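Side-chain contacts in N-terminal cyanobactin protease (Planktothrix agardhii NIES-596, PDB 4H6W), which probably acts as a subtilisin-like serine endopeptidase in cyanobactin maturation, this chain being the N-terminal protease part of a longer protein: residues K12-S15 against E16-D20; Q144-E148 against N149-L153; V253-A256 against L257-S260. All coordinates share one frame; numbering follows the deposited sequence.

Contact 1. Residues K12-S15 against E16-D20; sequences KLWS and ETRGD
Leu13, Trp14, Thr17 and Arg18 meet where the chain turns out of helix 10-16 and passes through an ST turn toward strand 24-28. Among the backbone bonds, Leu13 O takes two donors: Thr17 N at 3.0 Å lies in the carbonyl plane, whereas Glu16 N stands above it. On the helix itself, Ser15 OG turns back to bond Lys12 O at 2.6 Å. The ST turn is made by Thr17, whose OG1 lies anti to the backbone N (chi1 176°) and accepts from Gly19 N at 3.0 Å. A valine here would keep a branched side chain but is likely to leave Gly19 N without this acceptor and the turn less firmly held. Glycine suits position Gly19, since at its positive phi a CB would jam against Arg18 O. The packing contacts join Trp14 and Arg18, which cross at about a right angle: Arg18 CG comes within 3.9 Å of Trp14 CD1, and the guanidinium lays one face over Trp14 O. The indole NE1 bonds Ile83 O, tying the helix to a neighbouring loop. Thr17 O, in plane at the ring edge, also receives a CA-H...O contact from Trp14 CA, 3.3 Å away.

Contact 2. Residues Q144-E148 against N149-L153; sequences QLCQE and NNVLL
Cys146 and Asn149 bury the most surface here, with Val151 next, and together they bring helix 137-148 to its end. Cys146 O is gripped from opposite faces of its carbonyl plane: Asn149 N approaches well above it at 3.2 Å, and Val151 N comes from the other side at 2.9 Å along an almost straight bond (172° at the hydrogen). The same two residues touch through their side chains, Cys146 CB lying 4.1 Å from Val151 CB. Small and apolar, the cysteine fits against helix 104-116 and strand 121-124, and its SG faces Leu153 CD1 at 4.5 Å.

Asn149 closes the exposed flank. With CG beside its own backbone N (chi1 -75°), the amide folds back along the helix and ND2 donates to Leu145 O at 3.0 Å, so a side chain serves a carbonyl of the last turn; Asn149 N adds a weak bond to the same oxygen. Asn150 then takes left-handed backbone angles, which asparagine tolerates better than most residues, and its amide is held by Asp249 and Gln251. Asn150 N makes a weak bond to Gln147 O. The bond from Val151 N to Cys146 O, the weaker one inside it and the apolar touch of Cys146 with Val151 form a Schellman motif, here ending the helix of a beta-alpha-beta crossover between the neighbouring parallel strands 121-124 and 152-156.

Contact 3. Residues V253-A256 against L257-S260; sequences VKNA and LLAS
Val253 and Leu257 begin a run of contacts between successive turns of one helix, 250-259, which packs against helices 223-243 and 282-289 and touches strand 175-180 of the parallel sheet. Their side chains lie side by side and point the same way, with Val253 CG1 4.0 Å from Leu257 CD1, and Leu257 N bonds Val253 O at 2.9 Å in the ordinary helical pattern. Leu257 CG stands anti to its carbonyl carbon (chi1 -73°), which lays the branch back along the previous turn beside Val253. Two branched apolar residues suit this buried side, where Val253 packs on Leu237 and Leu238 of helix 223-243 and Leu257 reaches Leu175 of strand 175-180.

Round the helix, Lys254 is used in two ways. Its CG approaches Leu258 CD1 at 4.2 Å, while the chain bends further out so that NZ donates to Asn255 OD1 at 3.0 Å; a long residue with an apolar stem and a charged end fits this partly exposed position. Ala256, buried, touches Leu289, and its small side chain is consistent with the close approach of helix 282-289.

At the helix end Ser260 turns its side chain back. Ser260 N bonds Ala256 O at 2.9 Å, and Ser260 OG, placed between its own N and carbonyl carbon (chi1 70°), lies 2.8 Å from that oxygen, although Asn281 O also competes weakly for the hydroxyl. The chemistry is therefore divided: apolar branches fasten the helix to its neighbours, while a compact hydroxyl at its end meets main-chain oxygens in a buried place.

In the fold
The three contacts follow one another along the chain, contact 1 near the N-terminus and contact 3 toward the C-terminal end of the modelled domain. Contacts 1 and 3, centres about 18 Å apart, do not touch, but both pack on helices 223-243 and 282-289. Contact 2, its centre about 25 Å from that of contact 1, leads into strand 152-156 of the seven-stranded parallel sheet. It touches contact 3, where Leu152 CD1 packs 3.6 Å from Lys254 CB, and both reach Leu175 of the adjacent strand 175-180. Helix 223-243 carries Ser224 at its start, a residue predicted to belong to the charge relay; contact 1 meets this helix at Leu236 and Ser239, contact 3 at Ala234, Leu237, Leu238 and Gln241.

Contact 1. Residues K12-S15 against E16-D20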
# COMPACT_ATOMS: atom_id res chain seq x y z
N LYS A 12 -14.71 4.56 12.03
CA LYS A 12 -14.72 3.83 13.30
C LYS A 12 -13.30 3.49 13.71
O LYS A 12 -12.96 3.58 14.90
CB LYS A 12 -15.57 2.55 13.22
CG LYS A 12 -15.88 1.94 14.59
CD LYS A 12 -16.06 0.43 14.49
CE LYS A 12 -15.82 -0.31 15.81
NZ LYS A 12 -15.70 -1.80 15.68
N LEU A 13 -12.47 3.11 12.73
CA LEU A 13 -11.07 2.79 13.00
C LEU A 13 -10.31 4.03 13.47
O LEU A 13 -9.62 3.98 14.50
CB LEU A 13 -10.40 2.14 11.79
CG LEU A 13 -8.96 1.60 11.97
CD1 LEU A 13 -8.77 0.69 13.20
CD2 LEU A 13 -8.51 0.89 10.70
N TRP A 14 -10.46 5.13 12.74
CA TRP A 14 -9.89 6.42 13.17
C TRP A 14 -10.29 6.86 14.58
O TRP A 14 -9.50 7.48 15.28
CB TRP A 14 -10.25 7.54 12.19
CG TRP A 14 -9.42 7.56 10.95
CD1 TRP A 14 -8.17 7.02 10.77
CD2 TRP A 14 -9.76 8.20 9.71
NE1 TRP A 14 -7.72 7.27 9.50
CE2 TRP A 14 -8.68 7.99 8.83
CE3 TRP A 14 -10.87 8.92 9.27
CZ2 TRP A 14 -8.67 8.48 7.52
CZ3 TRP A 14 -10.87 9.41 7.97
CH2 TRP A 14 -9.77 9.18 7.11
N SER A 15 -11.51 6.53 14.99
CA SER A 15 -11.97 6.91 16.32
C SER A 15 -11.15 6.19 17.40
O SER A 15 -11.06 6.66 18.53
CB SER A 15 -13.47 6.65 16.49
OG SER A 15 -13.74 5.28 16.74
N GLU A 16 -10.55 5.07 17.02
CA GLU A 16 -9.65 4.32 17.91
C GLU A 16 -8.18 4.77 17.78
O GLU A 16 -7.46 4.83 18.77
CB GLU A 16 -9.78 2.81 17.68
CG GLU A 16 -11.12 2.20 18.10
CD GLU A 16 -11.28 2.00 19.62
OE1 GLU A 16 -10.28 1.74 20.33
OE2 GLU A 16 -12.43 2.08 20.10
N THR A 17 -7.74 5.06 16.56
CA THR A 17 -6.35 5.44 16.31
C THR A 17 -6.18 6.05 14.92
O THR A 17 -6.83 5.62 13.98
CB THR A 17 -5.35 4.25 16.52
OG1 THR A 17 -4.02 4.66 16.17
CG2 THR A 17 -5.72 3.02 15.70
N ARG A 18 -5.32 7.07 14.81
CA ARG A 18 -4.94 7.64 13.51
C ARG A 18 -3.46 7.40 13.25
O ARG A 18 -2.81 8.11 12.48
CB ARG A 18 -5.25 9.14 13.44
CG ARG A 18 -6.72 9.45 13.39
CD ARG A 18 -6.96 10.95 13.41
NE ARG A 18 -8.32 11.28 13.83
CZ ARG A 18 -8.76 11.22 15.09
NH1 ARG A 18 -7.95 10.84 16.07
NH2 ARG A 18 -10.02 11.54 15.37
N GLY A 19 -2.95 6.36 13.91
CA GLY A 19 -1.55 6.01 13.78
C GLY A 19 -0.80 6.17 15.08
O GLY A 19 -1.19 6.96 15.94
N ASP A 20 0.27 5.41 15.21
CA ASP A 20 1.16 5.42 16.35
C ASP A 20 2.57 5.57 15.81
O ASP A 20 2.99 4.79 14.97
CB ASP A 20 1.02 4.10 17.11
CG ASP A 20 1.79 4.08 18.42
OD1 ASP A 20 1.22 3.61 19.42
OD2 ASP A 20 2.97 4.49 18.46

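Contact 2. Residues Q144-E148 against N149-L153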
# COMPACT_ATOMS: atom_id res chain seq x y z
N GLN A 144 12.67 -12.16 1.23
CA GLN A 144 13.11 -13.08 2.28
C GLN A 144 13.54 -12.34 3.54
O GLN A 144 13.21 -12.77 4.65
CB GLN A 144 14.25 -13.97 1.79
CG GLN A 144 13.79 -15.05 0.84
CD GLN A 144 14.94 -15.87 0.27
OE1 GLN A 144 16.06 -15.87 0.80
NE2 GLN A 144 14.67 -16.58 -0.82
N LEU A 145 14.26 -11.24 3.37
CA LEU A 145 14.67 -10.39 4.48
C LEU A 145 13.44 -9.90 5.26
O LEU A 145 13.44 -9.93 6.50
CB LEU A 145 15.51 -9.21 3.99
CG LEU A 145 16.11 -8.30 5.07
CD1 LEU A 145 17.28 -8.98 5.76
CD2 LEU A 145 16.54 -6.97 4.50
N CYS A 146 12.41 -9.48 4.54
CA CYS A 146 11.16 -9.02 5.15
C CYS A 146 10.47 -10.11 5.95
O CYS A 146 9.97 -9.86 7.05
CB CYS A 146 10.18 -8.51 4.09
SG CYS A 146 10.71 -7.01 3.25
N GLN A 147 10.42 -11.32 5.37
CA GLN A 147 9.84 -12.48 6.06
C GLN A 147 10.55 -12.71 7.38
O GLN A 147 9.91 -12.91 8.40
CB GLN A 147 9.95 -13.74 5.19
CG GLN A 147 9.47 -15.01 5.88
CD GLN A 147 7.97 -15.04 6.08
OE1 GLN A 147 7.20 -14.53 5.24
NE2 GLN A 147 7.53 -15.64 7.19
N GLU A 148 11.88 -12.66 7.35
CA GLU A 148 12.69 -12.93 8.54
C GLU A 148 12.55 -11.87 9.63
O GLU A 148 12.78 -12.16 10.80
CB GLU A 148 14.15 -13.13 8.15
CG GLU A 148 14.38 -14.39 7.33
CD GLU A 148 15.75 -14.46 6.68
OE1 GLU A 148 16.45 -13.42 6.58
OE2 GLU A 148 16.13 -15.58 6.26
N ASN A 149 12.20 -10.65 9.24
CA ASN A 149 12.15 -9.53 10.20
C ASN A 149 10.72 -9.09 10.49
O ASN A 149 10.51 -8.06 11.13
CB ASN A 149 12.97 -8.34 9.69
CG ASN A 149 14.47 -8.56 9.84
OD1 ASN A 149 15.10 -7.96 10.71
ND2 ASN A 149 15.04 -9.40 8.98
N ASN A 150 9.75 -9.86 10.01
CA ASN A 150 8.33 -9.55 10.11
C ASN A 150 7.98 -8.14 9.62
O ASN A 150 7.35 -7.35 10.34
CB ASN A 150 7.82 -9.76 11.54
CG ASN A 150 6.31 -9.96 11.59
OD1 ASN A 150 5.61 -9.82 10.57
ND2 ASN A 150 5.80 -10.26 12.78
N VAL A 151 8.40 -7.83 8.39
CA VAL A 151 8.03 -6.59 7.71
C VAL A 151 7.07 -6.97 6.60
O VAL A 151 7.35 -7.89 5.83
CB VAL A 151 9.25 -5.88 7.09
CG1 VAL A 151 8.85 -4.62 6.35
CG2 VAL A 151 10.28 -5.58 8.15
N LEU A 152 5.93 -6.27 6.51
CA LEU A 152 4.95 -6.51 5.44
C LEU A 152 5.17 -5.65 4.20
O LEU A 152 5.11 -4.43 4.26
CB LEU A 152 3.53 -6.29 5.96
CG LEU A 152 2.35 -6.46 4.99
CD1 LEU A 152 2.30 -7.87 4.38
CD2 LEU A 152 1.07 -6.12 5.73
N LEU A 153 5.42 -6.30 3.07
CA LEU A 153 5.56 -5.60 1.80
C LEU A 153 4.23 -5.65 1.05
O LEU A 153 3.65 -6.73 0.86
CB LEU A 153 6.69 -6.19 0.95
CG LEU A 153 7.14 -5.21 -0.14
CD1 LEU A 153 8.65 -5.12 -0.24
CD2 LEU A 153 6.50 -5.52 -1.47

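Contact 3. Residues V253-A256 against L257-S260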
# COMPACT_ATOMS: atom_id res chain seq x y z
N VAL A 253 -1.26 -9.14 10.37
CA VAL A 253 -2.12 -8.14 9.74
C VAL A 253 -2.40 -8.48 8.28
O VAL A 253 -3.55 -8.38 7.82
CB VAL A 253 -1.58 -6.70 9.92
CG1 VAL A 253 -2.39 -5.71 9.12
CG2 VAL A 253 -1.57 -6.34 11.41
N LYS A 254 -1.37 -8.94 7.56
CA LYS A 254 -1.57 -9.39 6.17
C LYS A 254 -2.71 -10.42 6.06
O LYS A 254 -3.62 -10.26 5.24
CB LYS A 254 -0.28 -9.99 5.60
CG LYS A 254 -0.42 -10.54 4.19
CD LYS A 254 0.89 -11.13 3.68
CE LYS A 254 1.26 -12.44 4.37
NZ LYS A 254 0.60 -13.61 3.74
N ASN A 255 -2.68 -11.46 6.88
CA ASN A 255 -3.67 -12.54 6.77
C ASN A 255 -5.07 -12.10 7.21
O ASN A 255 -6.06 -12.54 6.63
CB ASN A 255 -3.20 -13.80 7.49
CG ASN A 255 -1.91 -14.38 6.89
OD1 ASN A 255 -1.57 -14.14 5.72
ND2 ASN A 255 -1.19 -15.15 7.68
N ALA A 256 -5.14 -11.23 8.21
CA ALA A 256 -6.41 -10.63 8.62
C ALA A 256 -7.02 -9.85 7.46
O ALA A 256 -8.20 -10.01 7.15
CB ALA A 256 -6.22 -9.75 9.85
N LEU A 257 -6.21 -9.00 6.82
CA LEU A 257 -6.65 -8.27 5.63
C LEU A 257 -7.12 -9.19 4.52
O LEU A 257 -8.15 -8.93 3.90
CB LEU A 257 -5.55 -7.33 5.11
CG LEU A 257 -5.28 -6.06 5.94
CD1 LEU A 257 -4.01 -5.37 5.45
CD2 LEU A 257 -6.46 -5.10 5.90
N LEU A 258 -6.38 -10.28 4.27
CA LEU A 258 -6.78 -11.23 3.23
C LEU A 258 -8.03 -12.03 3.61
O LEU A 258 -8.93 -12.20 2.79
CB LEU A 258 -5.63 -12.18 2.87
CG LEU A 258 -4.47 -11.61 2.04
CD1 LEU A 258 -3.33 -12.61 1.92
CD2 LEU A 258 -4.92 -11.19 0.66
N ALA A 259 -8.06 -12.52 4.86
CA ALA A 259 -9.15 -13.35 5.38
C ALA A 259 -10.47 -12.58 5.51
O ALA A 259 -11.55 -13.16 5.44
CB ALA A 259 -8.75 -13.93 6.72
N SER A 260 -10.37 -11.27 5.69
CA SER A 260 -11.55 -10.43 5.81
C SER A 260 -12.03 -9.84 4.48
O SER A 260 -13.04 -9.14 4.45
CB SER A 260 -11.25 -9.30 6.78
OG SER A 260 -10.33 -8.37 6.21